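Local coordinates for putative methyl-accepting chemotaxis signal transduction protein (Campylobacter jejuni, PDB 6W3V) that probably senses amino acids such as the bound phenylalanine through a PDC (Cache-type) ligand-binding domain and passes the signal on to the chemotaxis machinery, at residues Leu79-Gly84 and Gly155-Asp160. Residues are numbered along the deposited sequence; the frame is centred on the assembly and turned at random.
Sequences LNVYLG and GVLGVD. With PHE (phenylalanine), chain C.
Asp160 holds two donors on one carboxylate oxygen: OD2 accepts from Asn80 ND2 at 3.0 Å and from N of the bound phenylalanine at 2.7 Å. The N-H of ND2 points to the anti lone pair of OD2, which lies 14° out of the Asn80 amide plane, although amide and carboxylate planes stand almost perpendicular. The other oxygen, OD1, receives the hydroxyl of Tyr82, with OH to OD1 2.7 Å, on its syn side but above the carboxylate plane; Thr142 OG1 also bonds to OD1. Four bonds thus fix the rotation of the carboxylate, and its negative charge probably favours a protonated ligand amine. With chi1 at 43°, CG of Tyr82 lies between its backbone N and carbonyl carbon, and the ring folds over the neighbouring strand. Gly158 sits beneath: its CA is 3.9 Å from the ring centroid in a CH-pi contact. Ligand CD2 covers the opposite face, 3.6 Å above the plane. Asp160 and Tyr82 thus line one side of the ligand pocket, consistent with amino-acid recognition in PDC sensors, while Asn80 stands behind as second shell: its ND2 bonds both Asp160 and Asp133, each of which binds the ligand. Tyr131, Trp115, Lys113 and Thr134 also hydrogen-bond the ligand.

The two strand segments run antiparallel, their axes 165° apart. Tyr82 and Gly158 form a hydrogen-bonded pair, Gly158 N to Tyr82 O being 2.8 Å, as do Gly84 and Val156. Between them Leu83 and Leu157 make a non-hydrogen-bonded pair, CA to CA 4.4 Å. On the face away from the ligand, Val81 CG1 meets Leu157 CD1 at 4.2 Å. Leu43 of the long helix 4-48 packs against both residues, while strands 90-94 and 139-149 flank the pair in the six-stranded antiparallel sheet.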
loop_
_atom_site.group_PDB
_atom_site.type_symbol
_atom_site.label_atom_id
_atom_site.label_comp_id
_atom_site.label_asym_id
_atom_site.label_seq_id
_atom_site.Cartn_x
_atom_site.Cartn_y
_atom_site.Cartn_z
ATOM N N LEU A 79 0.467 6.530 11.698
ATOM C CA LEU A 79 1.727 6.738 12.387
ATOM C C LEU A 79 2.034 8.219 12.465
ATOM O O LEU A 79 2.456 8.691 13.499
ATOM C CB LEU A 79 2.848 5.983 11.667
ATOM C CG LEU A 79 4.117 5.861 12.493
ATOM C CD1 LEU A 79 3.850 4.948 13.705
ATOM C CD2 LEU A 79 5.295 5.358 11.668
ATOM N N ASN A 80 1.871 8.915 11.355
ATOM C CA ASN A 80 2.152 10.349 11.261
ATOM C C ASN A 80 1.138 10.937 10.313
ATOM O O ASN A 80 0.773 10.298 9.336
ATOM C CB ASN A 80 3.540 10.628 10.665
ATOM C CG ASN A 80 4.711 10.100 11.473
ATOM O OD1 ASN A 80 4.917 10.486 12.636
ATOM N ND2 ASN A 80 5.469 9.191 10.865
ATOM N N VAL A 81 0.726 12.190 10.570
ATOM C CA VAL A 81 -0.064 12.966 9.671
ATOM C C VAL A 81 0.528 14.376 9.691
ATOM O O VAL A 81 0.808 14.902 10.772
ATOM C CB VAL A 81 -1.556 12.991 10.032
ATOM C CG1 VAL A 81 -2.356 13.889 9.143
ATOM C CG2 VAL A 81 -2.146 11.588 10.066
ATOM N N TYR A 82 0.762 14.967 8.516
ATOM C CA TYR A 82 1.530 16.183 8.471
ATOM C C TYR A 82 1.127 17.029 7.273
ATOM O O TYR A 82 0.598 16.581 6.278
ATOM C CB TYR A 82 3.033 15.882 8.467
ATOM C CG TYR A 82 3.469 14.739 7.563
ATOM C CD1 TYR A 82 3.463 13.422 8.037
ATOM C CD2 TYR A 82 3.827 14.927 6.240
ATOM C CE1 TYR A 82 3.811 12.370 7.241
ATOM C CE2 TYR A 82 4.160 13.865 5.421
ATOM C CZ TYR A 82 4.226 12.582 5.947
ATOM O OH TYR A 82 4.591 11.560 5.117
ATOM N N LEU A 83 1.473 18.318 7.387
ATOM C CA LEU A 83 1.246 19.306 6.322
ATOM C C LEU A 83 2.522 20.091 6.086
ATOM O O LEU A 83 2.967 20.830 6.984
ATOM C CB LEU A 83 0.111 20.264 6.701
ATOM C CG LEU A 83 -0.255 21.325 5.654
ATOM C CD1 LEU A 83 -0.803 20.711 4.375
ATOM C CD2 LEU A 83 -1.220 22.371 6.197
ATOM N N GLY A 84 3.133 19.903 4.932
ATOM C CA GLY A 84 4.357 20.593 4.576
ATOM C C GLY A 84 4.098 21.836 3.763
ATOM O O GLY A 84 3.300 21.816 2.837
ATOM N N GLY A 155 -0.417 23.593 1.101
ATOM C CA GLY A 155 0.746 22.781 1.356
ATOM C C GLY A 155 0.474 21.358 0.907
ATOM O O GLY A 155 -0.520 21.104 0.235
ATOM N N VAL A 156 1.413 20.471 1.239
ATOM C CA VAL A 156 1.304 19.045 0.885
ATOM C C VAL A 156 0.976 18.282 2.153
ATOM O O VAL A 156 1.736 18.278 3.109
ATOM C CB VAL A 156 2.593 18.512 0.234
ATOM C CG1 VAL A 156 2.440 17.025 0.007
ATOM C CG2 VAL A 156 2.830 19.276 -1.053
ATOM N N LEU A 157 -0.178 17.619 2.124
ATOM C CA LEU A 157 -0.608 16.741 3.209
ATOM C C LEU A 157 0.042 15.358 3.017
ATOM O O LEU A 157 0.124 14.878 1.900
ATOM C CB LEU A 157 -2.127 16.558 3.096
ATOM C CG LEU A 157 -2.775 15.592 4.080
ATOM C CD1 LEU A 157 -2.657 16.033 5.503
ATOM C CD2 LEU A 157 -4.223 15.432 3.656
ATOM N N GLY A 158 0.493 14.780 4.120
ATOM C CA GLY A 158 0.938 13.407 4.106
ATOM C C GLY A 158 0.377 12.620 5.254
ATOM O O GLY A 158 0.193 13.119 6.364
ATOM N N VAL A 159 0.101 11.348 4.947
ATOM C CA VAL A 159 -0.482 10.405 5.879
ATOM C C VAL A 159 0.347 9.110 5.807
ATOM O O VAL A 159 0.509 8.545 4.709
ATOM C CB VAL A 159 -1.941 10.089 5.532
ATOM C CG1 VAL A 159 -2.450 8.951 6.422
ATOM C CG2 VAL A 159 -2.814 11.308 5.638
ATOM N N ASP A 160 0.956 8.717 6.921
ATOM C CA ASP A 160 1.809 7.508 6.984
ATOM C C ASP A 160 1.044 6.391 7.666
ATOM O O ASP A 160 0.675 6.514 8.843
ATOM C CB ASP A 160 3.074 7.761 7.802
ATOM C CG ASP A 160 4.034 8.776 7.173
ATOM O OD1 ASP A 160 3.868 9.130 5.980
ATOM O OD2 ASP A 160 4.973 9.146 7.910
HETATM N N PHE C . 7.370 9.455 6.712
HETATM C CA PHE C . 7.808 10.840 6.424
HETATM C C PHE C . 9.210 10.785 5.835
HETATM O O PHE C . 10.017 9.971 6.318
HETATM C CB PHE C . 7.843 11.633 7.739
HETATM C CG PHE C . 8.223 13.052 7.586
HETATM C CD1 PHE C . 9.542 13.386 7.532
HETATM C CD2 PHE C . 7.273 14.028 7.550
HETATM C CE1 PHE C . 9.927 14.705 7.460
HETATM C CE2 PHE C . 7.656 15.328 7.421
HETATM C CZ PHE C . 8.981 15.652 7.269
HETATM O OXT PHE C . 9.515 11.567 4.913
#